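Local atomic coordinates of tryptophan halogenase (Shewanella frigidimarina, PDB entry 2PYX), a protein that probably acts as a flavin-dependent tryptophan halogenase, using FAD in a monooxygenase-like reaction to chlorinate or brominate an indole substrate. Residues I95-D100 / R421-H426; P126-H131 / V468-S473. One frame throughout, in Å; residues are numbered along the deposited sequence. Where two conformers were deposited one is given.

Contact 1: I95-D100 / R421-H426; sequences INWCKD and RYWRDH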
# COMPACT_ATOMS: atom_id res chain seq x y z
N ILE A 95 0.10 -4.03 17.30
CA ILE A 95 0.36 -4.04 18.72
C ILE A 95 -0.91 -3.55 19.41
O ILE A 95 -1.42 -2.50 19.05
CB ILE A 95 1.57 -3.16 19.03
CG1 ILE A 95 2.78 -3.65 18.20
CG2 ILE A 95 1.87 -3.15 20.51
CD1 ILE A 95 3.92 -2.69 18.17
N ASN A 96 -1.35 -4.28 20.43
CA ASN A 96 -2.48 -3.91 21.27
C ASN A 96 -3.83 -3.82 20.55
O ASN A 96 -4.73 -3.17 21.03
CB ASN A 96 -2.20 -2.62 22.06
CG ASN A 96 -1.07 -2.78 23.05
OD1 ASN A 96 -0.66 -3.89 23.35
ND2 ASN A 96 -0.53 -1.66 23.48
N TRP A 97 -3.96 -4.52 19.44
CA TRP A 97 -5.22 -4.50 18.71
C TRP A 97 -6.23 -5.48 19.26
O TRP A 97 -7.43 -5.32 19.05
CB TRP A 97 -4.98 -4.85 17.22
CG TRP A 97 -4.54 -3.72 16.42
CD1 TRP A 97 -3.33 -3.11 16.39
CD2 TRP A 97 -5.35 -3.06 15.44
NE1 TRP A 97 -3.34 -2.06 15.49
CE2 TRP A 97 -4.57 -2.02 14.88
CE3 TRP A 97 -6.67 -3.24 15.00
CZ2 TRP A 97 -5.08 -1.18 13.90
CZ3 TRP A 97 -7.16 -2.40 14.01
CH2 TRP A 97 -6.37 -1.38 13.49
N CYS A 98 -5.77 -6.55 19.90
CA CYS A 98 -6.66 -7.62 20.30
C CYS A 98 -7.41 -7.44 21.63
O CYS A 98 -8.55 -7.90 21.77
CB CYS A 98 -5.93 -8.95 20.39
SG CYS A 98 -5.20 -9.48 18.85
N LYS A 99 -6.71 -6.85 22.61
CA LYS A 99 -7.26 -6.79 23.97
C LYS A 99 -7.08 -5.39 24.54
O LYS A 99 -6.19 -4.66 24.12
CB LYS A 99 -6.51 -7.78 24.85
CG LYS A 99 -6.71 -9.26 24.53
CD LYS A 99 -5.64 -10.06 25.27
CE LYS A 99 -5.65 -11.55 24.99
NZ LYS A 99 -4.39 -12.18 25.56
N ASP A 100 -7.93 -5.04 25.50
CA ASP A 100 -7.69 -3.84 26.30
C ASP A 100 -6.32 -4.01 26.96
O ASP A 100 -6.09 -5.04 27.61
CB ASP A 100 -8.78 -3.69 27.34
CG ASP A 100 -10.11 -3.41 26.73
OD1 ASP A 100 -10.21 -2.36 26.09
OD2 ASP A 100 -11.01 -4.23 26.87
N ARG A 421 -15.91 2.72 23.50
CA ARG A 421 -17.05 2.66 22.57
C ARG A 421 -16.60 2.43 21.13
O ARG A 421 -17.28 1.73 20.39
CB ARG A 421 -17.87 3.96 22.67
CG ARG A 421 -19.11 3.95 21.78
CD ARG A 421 -19.98 5.17 21.93
NE ARG A 421 -19.34 6.44 21.53
CZ ARG A 421 -19.38 7.01 20.34
NH1 ARG A 421 -19.94 6.37 19.33
NH2 ARG A 421 -18.85 8.20 20.15
N TYR A 422 -15.52 3.09 20.75
CA TYR A 422 -14.97 2.96 19.38
C TYR A 422 -14.82 1.50 18.98
O TYR A 422 -15.26 1.07 17.89
CB TYR A 422 -13.62 3.66 19.29
CG TYR A 422 -12.90 3.53 17.98
CD1 TYR A 422 -13.14 4.42 16.94
CD2 TYR A 422 -11.91 2.58 17.81
CE1 TYR A 422 -12.43 4.38 15.76
CE2 TYR A 422 -11.21 2.49 16.64
CZ TYR A 422 -11.46 3.39 15.61
OH TYR A 422 -10.78 3.35 14.43
N TRP A 423 -14.23 0.70 19.86
CA TRP A 423 -13.94 -0.69 19.54
C TRP A 423 -15.22 -1.52 19.56
O TRP A 423 -15.44 -2.41 18.73
CB TRP A 423 -12.82 -1.25 20.44
CG TRP A 423 -11.54 -0.59 20.11
CD1 TRP A 423 -10.99 0.51 20.69
CD2 TRP A 423 -10.64 -0.94 19.03
NE1 TRP A 423 -9.82 0.85 20.07
CE2 TRP A 423 -9.58 -0.02 19.04
CE3 TRP A 423 -10.62 -1.98 18.08
CZ2 TRP A 423 -8.54 -0.07 18.11
CZ3 TRP A 423 -9.56 -2.04 17.19
CH2 TRP A 423 -8.53 -1.11 17.23
N ARG A 424 -16.13 -1.24 20.52
CA ARG A 424 -17.38 -1.93 20.56
C ARG A 424 -18.20 -1.62 19.32
O ARG A 424 -18.83 -2.51 18.76
CB ARG A 424 -18.18 -1.57 21.85
CG ARG A 424 -17.42 -1.90 23.15
CD ARG A 424 -18.26 -1.67 24.45
NE ARG A 424 -18.69 -0.27 24.63
CZ ARG A 424 -18.08 0.64 25.39
NH1 ARG A 424 -16.98 0.36 26.08
NH2 ARG A 424 -18.59 1.85 25.47
N ASP A 425 -18.23 -0.36 18.91
CA ASP A 425 -18.99 0.07 17.71
C ASP A 425 -18.49 -0.66 16.44
O ASP A 425 -19.30 -1.03 15.61
CB ASP A 425 -18.80 1.56 17.48
CG ASP A 425 -19.66 2.42 18.35
OD1 ASP A 425 -20.70 1.93 18.88
OD2 ASP A 425 -19.34 3.64 18.41
N HIS A 426 -17.18 -0.93 16.39
CA HIS A 426 -16.60 -1.61 15.20
C HIS A 426 -17.13 -3.03 15.01
O HIS A 426 -16.99 -3.56 13.89
CB HIS A 426 -15.08 -1.64 15.31
CG HIS A 426 -14.38 -0.56 14.53
ND1 HIS A 426 -14.49 -0.46 13.16
CD2 HIS A 426 -13.56 0.45 14.91
CE1 HIS A 426 -13.77 0.58 12.75
NE2 HIS A 426 -13.19 1.14 13.79

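Contact 2: P126-H131 / V468-S473; sequences PYWLPH and VLYGMS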
# COMPACT_ATOMS: atom_id res chain seq x y z
N PRO A 126 -4.80 -24.83 7.81
CA PRO A 126 -5.62 -25.77 8.60
C PRO A 126 -4.81 -26.82 9.38
O PRO A 126 -5.33 -27.34 10.37
CB PRO A 126 -6.51 -26.45 7.55
CG PRO A 126 -5.81 -26.24 6.29
CD PRO A 126 -5.14 -24.90 6.39
N TYR A 127 -3.59 -27.12 8.92
CA TYR A 127 -2.68 -28.02 9.66
C TYR A 127 -2.07 -27.38 10.89
O TYR A 127 -1.68 -28.08 11.84
CB TYR A 127 -1.61 -28.58 8.69
CG TYR A 127 -2.28 -29.37 7.57
CD1 TYR A 127 -2.58 -30.73 7.72
CD2 TYR A 127 -2.72 -28.74 6.41
CE1 TYR A 127 -3.29 -31.42 6.72
CE2 TYR A 127 -3.41 -29.44 5.40
CZ TYR A 127 -3.67 -30.80 5.57
OH TYR A 127 -4.39 -31.43 4.56
N TRP A 128 -1.95 -26.04 10.88
CA TRP A 128 -1.48 -25.32 12.03
C TRP A 128 -2.56 -25.20 13.11
O TRP A 128 -2.28 -25.20 14.31
CB TRP A 128 -0.95 -23.92 11.62
CG TRP A 128 -0.93 -23.00 12.78
CD1 TRP A 128 0.02 -22.93 13.76
CD2 TRP A 128 -1.96 -22.10 13.16
NE1 TRP A 128 -0.34 -22.01 14.68
CE2 TRP A 128 -1.57 -21.50 14.35
CE3 TRP A 128 -3.20 -21.76 12.59
CZ2 TRP A 128 -2.36 -20.55 15.00
CZ3 TRP A 128 -3.96 -20.82 13.22
CH2 TRP A 128 -3.56 -20.23 14.40
N LEU A 129 -3.81 -25.09 12.68
CA LEU A 129 -4.90 -24.72 13.56
C LEU A 129 -4.96 -25.52 14.89
O LEU A 129 -5.17 -24.92 15.96
CB LEU A 129 -6.19 -24.80 12.74
CG LEU A 129 -7.43 -24.10 13.25
CD1 LEU A 129 -7.20 -22.62 13.43
CD2 LEU A 129 -8.57 -24.39 12.27
N PRO A 130 -4.81 -26.86 14.84
CA PRO A 130 -4.83 -27.59 16.12
C PRO A 130 -3.76 -27.16 17.12
O PRO A 130 -3.87 -27.48 18.30
CB PRO A 130 -4.62 -29.05 15.71
CG PRO A 130 -4.97 -29.12 14.27
CD PRO A 130 -4.60 -27.77 13.70
N HIS A 131 -2.74 -26.43 16.66
CA HIS A 131 -1.56 -26.10 17.47
C HIS A 131 -1.52 -24.65 17.90
O HIS A 131 -0.51 -24.17 18.41
CB HIS A 131 -0.32 -26.49 16.68
CG HIS A 131 -0.36 -27.91 16.21
ND1 HIS A 131 -0.23 -28.97 17.08
CD2 HIS A 131 -0.63 -28.44 14.99
CE1 HIS A 131 -0.38 -30.10 16.40
NE2 HIS A 131 -0.62 -29.80 15.13
N VAL A 468 -3.98 -12.14 9.48
CA VAL A 468 -4.73 -11.25 10.36
C VAL A 468 -5.70 -12.05 11.23
O VAL A 468 -5.73 -11.87 12.46
CB VAL A 468 -5.44 -10.12 9.57
CG1 VAL A 468 -6.38 -9.32 10.49
CG2 VAL A 468 -4.40 -9.19 8.97
N LEU A 469 -6.51 -12.91 10.62
CA LEU A 469 -7.52 -13.65 11.37
C LEU A 469 -6.88 -14.41 12.53
O LEU A 469 -7.36 -14.35 13.66
CB LEU A 469 -8.25 -14.62 10.43
CG LEU A 469 -9.54 -15.26 10.89
CD1 LEU A 469 -10.65 -14.24 11.07
CD2 LEU A 469 -10.02 -16.30 9.91
N TYR A 470 -5.83 -15.17 12.24
CA TYR A 470 -5.20 -16.01 13.25
C TYR A 470 -4.15 -15.27 14.05
O TYR A 470 -3.86 -15.66 15.19
CB TYR A 470 -4.68 -17.29 12.63
CG TYR A 470 -5.83 -18.08 12.02
CD1 TYR A 470 -6.95 -18.46 12.77
CD2 TYR A 470 -5.86 -18.33 10.66
CE1 TYR A 470 -8.04 -19.07 12.21
CE2 TYR A 470 -6.97 -18.98 10.08
CZ TYR A 470 -8.04 -19.35 10.83
OH TYR A 470 -9.13 -19.97 10.27
N GLY A 471 -3.59 -14.19 13.52
CA GLY A 471 -2.81 -13.28 14.35
C GLY A 471 -3.61 -12.79 15.54
O GLY A 471 -3.06 -12.62 16.65
N MSE A 472 -4.89 -12.54 15.31
CA MSE A 472 -5.78 -12.02 16.33
C MSE A 472 -6.58 -13.10 17.04
O MSE A 472 -7.59 -12.83 17.68
CB MSE A 472 -6.68 -10.94 15.71
CG MSE A 472 -5.88 -9.81 15.14
SE MSE A 472 -7.03 -8.32 14.53
CE MSE A 472 -7.75 -7.75 16.34
N SER A 473 -6.12 -14.35 16.96
CA SER A 473 -6.64 -15.45 17.79
C SER A 473 -8.08 -15.84 17.51
O SER A 473 -8.77 -16.40 18.37
CB SER A 473 -6.45 -15.14 19.27
OG SER A 473 -5.07 -14.95 19.51

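Contact 1: I95-D100 / R421-H426
Trp-423 drives the far end of its indole into the benzo half of Trp-97, and all the close packing lies there. CH2 of Trp-423 stands over one face of the Trp-97 ring, toward its rim, 3.6 Å from CE3 of Trp-97; CZ3 of Trp-423 follows at 3.8 Å from the same CE3. The planes meet at 86° with the centroids of the six-membered rings 5.3 Å apart, an offset edge-to-face (T-shaped) pair in which Trp-97 offers the face and Trp-423 the edge. Trp-423 has its CG anti to the carbonyl carbon (chi1 -68°), and this sends the indole off the helix toward the loop. Both rings are buried. Ala-278 on strand 274-279 touches both indoles, and Gln-279 O accepts the hydrogen bond of Trp-423 NE1, which helps to fix the rotation of the ring that supplies the edge. The contact thus joins the short helix 421-425 to the loop leaving strand 87-95 of the large mixed sheet. The side chain of Trp-97 lies about 8 Å from that of Glu-361, a predicted tryptophan-binding residue, so the pair probably belongs to the surroundings of the substrate pocket. Beyond the two indoles nothing else of the segments touches. On the more exposed flank of the helix, Arg-421 NH1 and Asp-425 OD2 form a salt bridge of 2.9 Å one turn apart. Farther along the loop, Asp-100, partly exposed, receives the backbone N-H groups of Gln-418 and Glu-419 on its two carboxylate oxygens.

Contact 2: P126-H131 / V468-S473
Trp-128 and Tyr-470 meet obliquely, ring planes at 57° and six-membered ring centroids 5.4 Å apart, neither a stack nor an edge-to-face pair. The outer corner of the indole does the touching: CZ3 of Trp-128 comes to 3.5 Å from CG of Tyr-470, and CH2 of Trp-128 lies 3.6 Å from CB of Tyr-470. The indole therefore bears on the root of the tyrosine, where ring joins methylene. With CG anti to its own N (chi1 159°), Trp-128 reaches out from helix 125-128 to that point. In one of its two deposited conformers Leu-129 lies across the tyrosine at about a right angle, CD1 3.8 Å from CE1 of Tyr-470, a less certain touch. Helix 462-471 ends here in a Schellman motif: Ser-473, at positive phi, is the C' residue, its N bonds Tyr-470 O (3.2 Å), and Phe-474 N bonds Leu-469 O. Trp-128 also touches Phe-494, so helix 125-128 packs against helix 484-507 as well. Polar ends are satisfied outside the two segments: Trp-128 NE1 donates to Val-135 O, and Tyr-470 OH pairs with Thr-476 OG1. An alanine in place of Tyr-470 would probably cost Trp-128 CZ3 the ring it packs on, leaving the CB contact, and Thr-476 OG1 its phenolic partner. No hydrogen bond or salt bridge crosses the interface, so cohesion rests here on dispersion and buried apolar surface.

How the contacts relate
From the N terminus the chain first passes 95-100, just after strand 87-95, then returns along strand 108-112 to helix 125-128 and segment 126-131. Almost 300 residues later, beyond the long helix 383-413, it reaches 421-426, where contact 1 closes its loop; contact 2 closes a second at 468-473. The segments alternate, so the two loops cross rather than nest. Contact 1 ties the loop between strands 87-95 and 108-112 of the large mixed sheet to helix 421-425, and contact 2 ties helix 125-128 to helix 462-471. Their centres lie about 20 Å apart, yet they touch: Cys-98 SG packs 3.6 Å from CA of selenomethionine Met-472.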